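Local coordinates for RagA protein (Porphyromonas gingivalis, PDB 6SLN) that probably works as a TonB-dependent transporter of the outer membrane, taking up nutrients through a plugged beta-barrel, at residues N117-D120 with A121-G124; T260-K263 with V264-M267; E426-F429 with A430-P434; K768-F771 with G772-K775. All coordinates share one frame; numbering follows the deposited sequence.

Contact 1: residues N117-D120 with A121-G124; sequences NIMD and ALQG
Met119 and Leu122 each carry CG beside the backbone N and opposite the carbonyl carbon (chi1 -79° and -75°), and these torsions send both side chains off the same flank of a short 3-10 turn in the plug domain. Met119 bends at chi2 and chi3, which folds its methyl back: CE lies 4.1 Å from Leu122 CD1, a methyl-to-methyl apolar contact. Both side chains also rest on Met183 of strand 180-186, so the pair faces the plug's own sheet. The 3-10 character is plain from the bonding, each donor reaching three residues back: Ala121 N to Ile118 O (2.9 Å), Leu122 N to Met119 O (2.9 Å) and Gln123 N to Asp120 O (3.3 Å). Two polar side chains turn to barrel residues. Asp120, with CG turned anti to N (chi1 -176°), forms a salt bridge through OD2 to Arg959, while the extended Gln123 accepts from Lys930 NZ at OE1; its NE2 stays within the plug, donating to Val131 O. One salt bridge and one hydrogen bond thus tie this turn to barrel strands 951-964 and 921-937. Leu122 CD1 also approaches Ile118 O, at 3.8 Å.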
loop_
_atom_site.group_PDB
_atom_site.type_symbol
_atom_site.label_atom_id
_atom_site.label_comp_id
_atom_site.label_asym_id
_atom_site.label_seq_id
_atom_site.Cartn_x
_atom_site.Cartn_y
_atom_site.Cartn_z
ATOM N N ASN A 117 -29.230 5.188 -0.737
ATOM C CA ASN A 117 -29.479 4.979 0.687
ATOM C C ASN A 117 -30.881 4.399 0.839
ATOM O O ASN A 117 -31.867 5.125 0.950
ATOM C CB ASN A 117 -29.285 6.297 1.431
ATOM C CG ASN A 117 -29.769 6.246 2.854
ATOM O OD1 ASN A 117 -30.275 7.233 3.369
ATOM N ND2 ASN A 117 -29.611 5.100 3.504
ATOM N N ILE A 118 -30.961 3.064 0.847
ATOM C CA ILE A 118 -32.235 2.340 0.799
ATOM C C ILE A 118 -33.073 2.566 2.053
ATOM O O ILE A 118 -34.307 2.612 1.974
ATOM C CB ILE A 118 -31.975 0.837 0.575
ATOM C CG1 ILE A 118 -33.276 0.031 0.642
ATOM C CG2 ILE A 118 -31.006 0.323 1.603
ATOM C CD1 ILE A 118 -34.169 0.189 -0.585
ATOM N N MET A 119 -32.440 2.705 3.224
ATOM C CA MET A 119 -33.215 2.848 4.459
ATOM C C MET A 119 -34.068 4.109 4.433
ATOM O O MET A 119 -35.148 4.150 5.048
ATOM C CB MET A 119 -32.281 2.847 5.674
ATOM C CG MET A 119 -31.807 1.437 6.095
ATOM S SD MET A 119 -33.203 0.324 6.382
ATOM C CE MET A 119 -33.161 -0.740 4.956
ATOM N N ASP A 120 -33.607 5.131 3.700
ATOM C CA ASP A 120 -34.375 6.353 3.533
ATOM C C ASP A 120 -35.783 6.069 3.021
ATOM O O ASP A 120 -36.731 6.782 3.379
ATOM C CB ASP A 120 -33.636 7.295 2.583
ATOM C CG ASP A 120 -34.326 8.626 2.441
ATOM O OD1 ASP A 120 -34.123 9.498 3.319
ATOM O OD2 ASP A 120 -35.077 8.789 1.455
ATOM N N ALA A 121 -35.942 5.021 2.210
ATOM C CA ALA A 121 -37.245 4.676 1.649
ATOM C C ALA A 121 -38.200 4.076 2.676
ATOM O O ALA A 121 -39.368 3.852 2.343
ATOM C CB ALA A 121 -37.068 3.700 0.480
ATOM N N LEU A 122 -37.735 3.793 3.897
ATOM C CA LEU A 122 -38.591 3.264 4.946
ATOM C C LEU A 122 -38.932 4.302 5.999
ATOM O O LEU A 122 -39.702 4.007 6.911
ATOM C CB LEU A 122 -37.956 2.011 5.571
ATOM C CG LEU A 122 -38.153 0.897 4.538
ATOM C CD1 LEU A 122 -36.862 0.549 3.810
ATOM C CD2 LEU A 122 -38.868 -0.355 5.096
ATOM N N GLN A 123 -38.389 5.508 5.885
ATOM C CA GLN A 123 -38.845 6.606 6.721
ATOM C C GLN A 123 -40.341 6.789 6.567
ATOM O O GLN A 123 -40.836 7.008 5.457
ATOM C CB GLN A 123 -38.121 7.887 6.352
ATOM C CG GLN A 123 -38.144 8.888 7.454
ATOM C CD GLN A 123 -37.650 10.236 7.011
ATOM O OE1 GLN A 123 -38.044 10.731 5.956
ATOM N NE2 GLN A 123 -36.775 10.841 7.808
ATOM N N GLY A 124 -41.062 6.664 7.678
ATOM C CA GLY A 124 -42.502 6.790 7.683
ATOM C C GLY A 124 -43.279 5.545 7.325
ATOM O O GLY A 124 -44.512 5.611 7.272
#

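Contact 2: residues T260-K263 with V264-M267; sequences TVQK and VKDM
This is a local, surface contact along the first turns of helix 261-276, far out in the long connection between barrel strands 218-230 and 309-322, its centre about 47 Å from the centre of the chain. Regular alpha-helical bonding carries it, as the four successive i to i-4 bonds attest: Val264 N to Thr260 O, Lys265 N to Val261 O, Asp266 N to Gln262 O (2.8 Å) and Met267 N to Lys263 O. On the outward side Gln262 starts with CG anti to N and then bends at chi2 (63°), which swings the amide along the helix. Its NE2 meets Asp266 OD1 at 3.2 Å; the N-H points poorly, at 125°, so the bond is weak even though amide and carboxylate planes lie within 19° of each other. Thr260 occupies the N-cap: OG1 accepts from Lys263 N at 3.2 Å, closing the first turn with a capping bond. One residue on, Val261 CG1 packs against the outer part of the Lys265 chain, 4.0 Å from CE, the lysine chain running extended back past the Val261 carbonyl. Beneath, Val261, Val264 and Lys265 lean on Leu246, packing helix 261-276 against helix 242-252. Val264 CG2 lies 3.5 Å from Thr260 O, and Met267 packs on the backbone of a chain of another protein in the assembly.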
loop_
_atom_site.group_PDB
_atom_site.type_symbol
_atom_site.label_atom_id
_atom_site.label_comp_id
_atom_site.label_asym_id
_atom_site.label_seq_id
_atom_site.Cartn_x
_atom_site.Cartn_y
_atom_site.Cartn_z
ATOM N N THR A 260 -14.943 55.247 5.505
ATOM C CA THR A 260 -16.074 55.444 4.612
ATOM C C THR A 260 -16.228 54.209 3.735
ATOM O O THR A 260 -15.371 53.330 3.710
ATOM C CB THR A 260 -15.898 56.691 3.738
ATOM O OG1 THR A 260 -14.953 56.408 2.696
ATOM C CG2 THR A 260 -15.426 57.875 4.566
ATOM N N VAL A 261 -17.338 54.157 3.004
ATOM C CA VAL A 261 -17.609 53.026 2.124
ATOM C C VAL A 261 -16.674 53.041 0.910
ATOM O O VAL A 261 -16.193 51.983 0.466
ATOM C CB VAL A 261 -19.097 53.026 1.727
ATOM C CG1 VAL A 261 -19.374 52.076 0.595
ATOM C CG2 VAL A 261 -19.933 52.637 2.909
ATOM N N GLN A 262 -16.375 54.233 0.369
ATOM C CA GLN A 262 -15.448 54.286 -0.757
ATOM C C GLN A 262 -14.054 53.819 -0.355
ATOM O O GLN A 262 -13.400 53.080 -1.103
ATOM C CB GLN A 262 -15.373 55.696 -1.341
ATOM C CG GLN A 262 -14.527 55.770 -2.639
ATOM C CD GLN A 262 -15.112 54.933 -3.783
ATOM O OE1 GLN A 262 -16.065 55.349 -4.451
ATOM N NE2 GLN A 262 -14.538 53.745 -4.013
ATOM N N LYS A 263 -13.574 54.241 0.816
ATOM C CA LYS A 263 -12.226 53.864 1.224
ATOM C C LYS A 263 -12.098 52.352 1.391
ATOM O O LYS A 263 -11.074 51.770 1.029
ATOM C CB LYS A 263 -11.847 54.590 2.511
ATOM C CG LYS A 263 -11.536 56.048 2.295
ATOM C CD LYS A 263 -11.084 56.739 3.576
ATOM C CE LYS A 263 -10.558 58.139 3.262
ATOM N NZ LYS A 263 -9.324 58.483 4.016
ATOM N N VAL A 264 -13.132 51.695 1.920
ATOM C CA VAL A 264 -13.081 50.244 2.046
ATOM C C VAL A 264 -13.065 49.597 0.667
ATOM O O VAL A 264 -12.322 48.636 0.426
ATOM C CB VAL A 264 -14.254 49.748 2.912
ATOM C CG1 VAL A 264 -14.409 48.250 2.838
ATOM C CG2 VAL A 264 -14.014 50.158 4.313
ATOM N N LYS A 265 -13.858 50.134 -0.271
ATOM C CA LYS A 265 -13.856 49.601 -1.633
ATOM C C LYS A 265 -12.495 49.776 -2.287
ATOM O O LYS A 265 -11.986 48.847 -2.927
ATOM C CB LYS A 265 -14.934 50.269 -2.479
ATOM C CG LYS A 265 -16.350 50.034 -2.020
ATOM C CD LYS A 265 -17.295 50.942 -2.745
ATOM C CE LYS A 265 -18.666 50.337 -2.895
ATOM N NZ LYS A 265 -19.613 51.413 -3.324
ATOM N N ASP A 266 -11.887 50.955 -2.132
ATOM C CA ASP A 266 -10.544 51.155 -2.665
ATOM C C ASP A 266 -9.597 50.100 -2.111
ATOM O O ASP A 266 -8.890 49.423 -2.867
ATOM C CB ASP A 266 -10.042 52.564 -2.348
ATOM C CG ASP A 266 -10.787 53.645 -3.126
ATOM O OD1 ASP A 266 -11.331 53.348 -4.210
ATOM O OD2 ASP A 266 -10.835 54.801 -2.656
ATOM N N MET A 267 -9.631 49.888 -0.793
ATOM C CA MET A 267 -8.686 48.972 -0.165
ATOM C C MET A 267 -8.916 47.531 -0.617
ATOM O O MET A 267 -7.954 46.818 -0.953
ATOM C CB MET A 267 -8.778 49.105 1.353
ATOM C CG MET A 267 -7.961 48.074 2.116
ATOM S SD MET A 267 -8.299 48.107 3.889
ATOM C CE MET A 267 -9.879 47.267 3.962
#

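Contact 3: residues E426-F429 with A430-P434; sequences EPYF and AKMRP
A Met-aromatic contact and an arginine passing obliquely by a phenylalanine ring run along short helix 426-432 and just past it, two residues before barrel strand 435-450. Tyr428 has CG anti to its N (chi1 -175°), which tilts the ring along the helix toward Met432. That methionine bends at chi2 and chi3: CG comes obliquely to the ring, 3.5 Å from Tyr428 CE2, and SD continues to 4.6 Å from the ring centroid, 42° off its normal. Beyond the pair, Tyr428 OH bonds Asn479 OD1 and the ring meets that of Tyr481. One residue on, Arg433 sets CB over one face of the Phe429 ring, toward its rim, and bends at chi2 so that NE passes 3.8 Å from Phe429 CZ. The flat groups are inclined at 47°, too far for a parallel stack, while Arg433 NH1 goes on to a salt bridge with Asp482. In the backbone, Ala430 N donates to Glu426 O (2.9 Å) and Met432 N to Tyr428 O (3.2 Å), whereas Lys431 N makes weak bonds only, to Pro427 O and Tyr428 O. The chemistry implies a division of labour: the Tyr428 ring with the Met432 thioether, and the Phe429 ring with the Arg433 chain and guanidinium, probably pack largely by dispersion, whereas bonds to Asn479 and Asp482 hold the polar ends of Tyr428 and Arg433 in place.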
loop_
_atom_site.group_PDB
_atom_site.type_symbol
_atom_site.label_atom_id
_atom_site.label_comp_id
_atom_site.label_asym_id
_atom_site.label_seq_id
_atom_site.Cartn_x
_atom_site.Cartn_y
_atom_site.Cartn_z
ATOM N N GLU A 426 -14.639 25.283 -6.146
ATOM C CA GLU A 426 -14.864 23.842 -6.060
ATOM C C GLU A 426 -14.446 23.132 -7.335
ATOM O O GLU A 426 -13.596 22.226 -7.272
ATOM C CB GLU A 426 -16.324 23.545 -5.698
ATOM C CG GLU A 426 -16.804 24.121 -4.364
ATOM C CD GLU A 426 -16.015 23.637 -3.162
ATOM O OE1 GLU A 426 -15.497 22.509 -3.193
ATOM O OE2 GLU A 426 -15.927 24.389 -2.169
ATOM N N PRO A 427 -14.959 23.492 -8.509
ATOM C CA PRO A 427 -14.576 22.720 -9.702
ATOM C C PRO A 427 -13.085 22.735 -9.936
ATOM O O PRO A 427 -12.506 21.710 -10.316
ATOM C CB PRO A 427 -15.343 23.413 -10.826
ATOM C CG PRO A 427 -16.394 24.235 -10.127
ATOM C CD PRO A 427 -15.761 24.670 -8.860
ATOM N N TYR A 428 -12.429 23.861 -9.670
ATOM C CA TYR A 428 -10.990 23.888 -9.881
ATOM C C TYR A 428 -10.275 23.073 -8.823
ATOM O O TYR A 428 -9.309 22.360 -9.126
ATOM C CB TYR A 428 -10.463 25.315 -9.876
ATOM C CG TYR A 428 -9.000 25.359 -10.212
ATOM C CD1 TYR A 428 -8.574 25.336 -11.540
ATOM C CD2 TYR A 428 -8.041 25.393 -9.209
ATOM C CE1 TYR A 428 -7.246 25.372 -11.849
ATOM C CE2 TYR A 428 -6.703 25.417 -9.511
ATOM C CZ TYR A 428 -6.308 25.396 -10.827
ATOM O OH TYR A 428 -4.959 25.433 -11.108
ATOM N N PHE A 429 -10.732 23.177 -7.571
ATOM C CA PHE A 429 -10.122 22.399 -6.509
ATOM C C PHE A 429 -10.186 20.914 -6.832
ATOM O O PHE A 429 -9.187 20.202 -6.700
ATOM C CB PHE A 429 -10.803 22.703 -5.172
ATOM C CG PHE A 429 -10.114 22.088 -4.010
ATOM C CD1 PHE A 429 -8.912 22.607 -3.558
ATOM C CD2 PHE A 429 -10.635 20.960 -3.402
ATOM C CE1 PHE A 429 -8.237 22.009 -2.502
ATOM C CE2 PHE A 429 -9.975 20.365 -2.333
ATOM C CZ PHE A 429 -8.773 20.893 -1.885
ATOM N N ALA A 430 -11.338 20.439 -7.307
ATOM C CA ALA A 430 -11.496 19.015 -7.578
ATOM C C ALA A 430 -10.548 18.543 -8.668
ATOM O O ALA A 430 -10.201 17.356 -8.723
ATOM C CB ALA A 430 -12.945 18.706 -7.956
ATOM N N LYS A 431 -10.136 19.451 -9.550
ATOM C CA LYS A 431 -9.253 19.094 -10.652
ATOM C C LYS A 431 -7.821 18.927 -10.164
ATOM O O LYS A 431 -7.107 18.029 -10.617
ATOM C CB LYS A 431 -9.346 20.163 -11.743
ATOM C CG LYS A 431 -9.430 19.647 -13.149
ATOM C CD LYS A 431 -9.420 20.806 -14.121
ATOM C CE LYS A 431 -10.635 21.711 -13.906
ATOM N NZ LYS A 431 -10.784 22.748 -14.974
ATOM N N MET A 432 -7.393 19.780 -9.234
ATOM C CA MET A 432 -6.118 19.616 -8.555
ATOM C C MET A 432 -6.158 18.534 -7.485
ATOM O O MET A 432 -5.111 18.181 -6.936
ATOM C CB MET A 432 -5.703 20.949 -7.933
ATOM C CG MET A 432 -5.751 22.109 -8.906
ATOM S SD MET A 432 -4.455 22.023 -10.189
ATOM C CE MET A 432 -5.429 21.584 -11.620
ATOM N N ARG A 433 -7.339 17.999 -7.183
ATOM C CA ARG A 433 -7.519 16.976 -6.152
ATOM C C ARG A 433 -8.406 15.850 -6.674
ATOM O O ARG A 433 -9.503 15.599 -6.158
ATOM C CB ARG A 433 -8.113 17.598 -4.891
ATOM C CG ARG A 433 -7.127 17.756 -3.772
ATOM C CD ARG A 433 -6.002 18.687 -4.120
ATOM N NE ARG A 433 -5.479 19.326 -2.928
ATOM C CZ ARG A 433 -4.479 20.196 -2.949
ATOM N NH1 ARG A 433 -3.898 20.511 -4.101
ATOM N NH2 ARG A 433 -4.050 20.732 -1.813
ATOM N N PRO A 434 -7.971 15.166 -7.723
ATOM C CA PRO A 434 -8.716 13.988 -8.187
ATOM C C PRO A 434 -8.748 12.905 -7.125
ATOM O O PRO A 434 -7.841 12.785 -6.295
ATOM C CB PRO A 434 -7.920 13.523 -9.409
ATOM C CG PRO A 434 -6.528 14.002 -9.121
ATOM C CD PRO A 434 -6.720 15.353 -8.470
#

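Contact 4: residues K768-F771 with G772-K775; sequences KLFF and GLNK
Leu773, the closing residue of a tight turn, reaches back over it: its CB lies 3.1 Å from Phe770 O, and CG, set beside the backbone N at chi1 -67°, stays close to that same oxygen while approaching Phe771 CB at 4.2 Å. Further out, CD1 comes obliquely to both aromatic rings, 3.7 Å from Phe770 CE2 and 4.2 Å from Phe771 CD2. Leu773 and Phe771 run alongside each other, pointing the same way, and both also pack on apolar side chains of a chain of another protein in the assembly. The backbone beneath is a type I' beta turn from Phe770 to Leu773, in the long connection that follows barrel strand 752-764. Its evidence is the positive phi of Phe771 and Gly772 (63° and 73°) together with Leu773 N donating to Phe770 O at 2.8 Å. Within the turn, Phe770 CB sits over the centre of one face of the Phe771 ring. On the inner side a water accepts from Leu769 N (2.6 Å) and donates to Leu773 O (2.9 Å), bridging the two arms where they do not bond directly. Leu769 CD1 meanwhile lies against Asn774 O and the Lys775 backbone, and its side chain also touches Trp785 of strand 783-786.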
loop_
_atom_site.group_PDB
_atom_site.type_symbol
_atom_site.label_atom_id
_atom_site.label_comp_id
_atom_site.label_asym_id
_atom_site.label_seq_id
_atom_site.Cartn_x
_atom_site.Cartn_y
_atom_site.Cartn_z
ATOM N N LYS A 768 -29.896 5.511 35.396
ATOM C CA LYS A 768 -28.672 5.400 36.175
ATOM C C LYS A 768 -27.531 5.797 35.264
ATOM O O LYS A 768 -27.564 5.503 34.062
ATOM C CB LYS A 768 -28.458 3.977 36.715
ATOM C CG LYS A 768 -27.383 3.860 37.784
ATOM C CD LYS A 768 -27.096 2.398 38.206
ATOM C CE LYS A 768 -28.339 1.657 38.654
ATOM N NZ LYS A 768 -28.833 0.751 37.571
ATOM N N LEU A 769 -26.509 6.441 35.839
ATOM C CA LEU A 769 -25.403 6.952 35.036
ATOM C C LEU A 769 -24.114 6.329 35.538
ATOM O O LEU A 769 -24.006 5.113 35.569
ATOM C CB LEU A 769 -25.394 8.458 35.013
ATOM C CG LEU A 769 -26.523 9.068 34.199
ATOM C CD1 LEU A 769 -26.733 10.546 34.528
ATOM C CD2 LEU A 769 -26.221 8.836 32.739
ATOM N N PHE A 770 -23.112 7.133 35.864
ATOM C CA PHE A 770 -21.798 6.645 36.242
ATOM C C PHE A 770 -21.302 7.469 37.426
ATOM O O PHE A 770 -21.709 8.621 37.610
ATOM C CB PHE A 770 -20.806 6.729 35.068
ATOM C CG PHE A 770 -21.015 7.914 34.139
ATOM C CD1 PHE A 770 -21.989 7.882 33.151
ATOM C CD2 PHE A 770 -20.209 9.042 34.236
ATOM C CE1 PHE A 770 -22.169 8.952 32.284
ATOM C CE2 PHE A 770 -20.383 10.107 33.369
ATOM C CZ PHE A 770 -21.368 10.063 32.391
ATOM N N PHE A 771 -20.424 6.871 38.237
ATOM C CA PHE A 771 -19.760 7.560 39.342
ATOM C C PHE A 771 -20.737 8.049 40.402
ATOM O O PHE A 771 -20.431 8.992 41.148
ATOM C CB PHE A 771 -18.915 8.740 38.833
ATOM C CG PHE A 771 -18.000 8.390 37.676
ATOM C CD1 PHE A 771 -17.493 7.098 37.531
ATOM C CD2 PHE A 771 -17.643 9.348 36.742
ATOM C CE1 PHE A 771 -16.653 6.767 36.465
ATOM C CE2 PHE A 771 -16.801 9.023 35.678
ATOM C CZ PHE A 771 -16.307 7.723 35.541
ATOM N N GLY A 772 -21.917 7.444 40.489
ATOM C CA GLY A 772 -22.918 7.998 41.385
ATOM C C GLY A 772 -23.568 9.281 40.911
ATOM O O GLY A 772 -24.303 9.903 41.685
ATOM N N LEU A 773 -23.333 9.695 39.664
ATOM C CA LEU A 773 -23.874 10.962 39.172
ATOM C C LEU A 773 -25.377 10.878 38.997
ATOM O O LEU A 773 -25.897 9.933 38.396
ATOM C CB LEU A 773 -23.240 11.357 37.839
ATOM C CG LEU A 773 -21.759 11.700 37.976
ATOM C CD1 LEU A 773 -21.021 11.835 36.616
ATOM C CD2 LEU A 773 -21.661 12.950 38.830
ATOM N N ASN A 774 -26.077 11.872 39.533
ATOM C CA ASN A 774 -27.472 12.043 39.172
ATOM C C ASN A 774 -27.606 12.583 37.744
ATOM O O ASN A 774 -28.596 12.304 37.059
ATOM C CB ASN A 774 -28.121 12.951 40.206
ATOM C CG ASN A 774 -29.436 13.491 39.762
ATOM O OD1 ASN A 774 -29.554 14.684 39.467
ATOM N ND2 ASN A 774 -30.451 12.627 39.715
ATOM N N LYS A 775 -26.596 13.296 37.250
ATOM C CA LYS A 775 -26.712 13.924 35.945
ATOM C C LYS A 775 -25.331 14.237 35.374
ATOM O O LYS A 775 -24.368 14.474 36.115
ATOM C CB LYS A 775 -27.563 15.201 36.030
ATOM C CG LYS A 775 -26.878 16.363 36.732
ATOM C CD LYS A 775 -27.680 17.640 36.586
ATOM C CE LYS A 775 -26.809 18.872 36.811
ATOM N NZ LYS A 775 -26.434 19.032 38.247
HETATM O O HOH W 1 -25.818 7.052 38.302
#

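All four contacts are local, yet their settings differ. Contact 1 is the buried one, about 9 Å from the chain's centre, where a 3-10 turn of the plug directs Asp120 and Gln123 to barrel residues. Contacts 2 and 3 are helical surface contacts on the same side of the chain's centre, their own centres about 33 Å apart: contact 2 is held chiefly by the backbone and an N-cap, contact 3 adds aromatic packing beside barrel strand 435-450. Contact 4, partly buried, replaces helix with a type I' turn, a water and apolar side chains. It and contact 2 both touch another protein chain, though their nearest atoms lie about 47 Å apart.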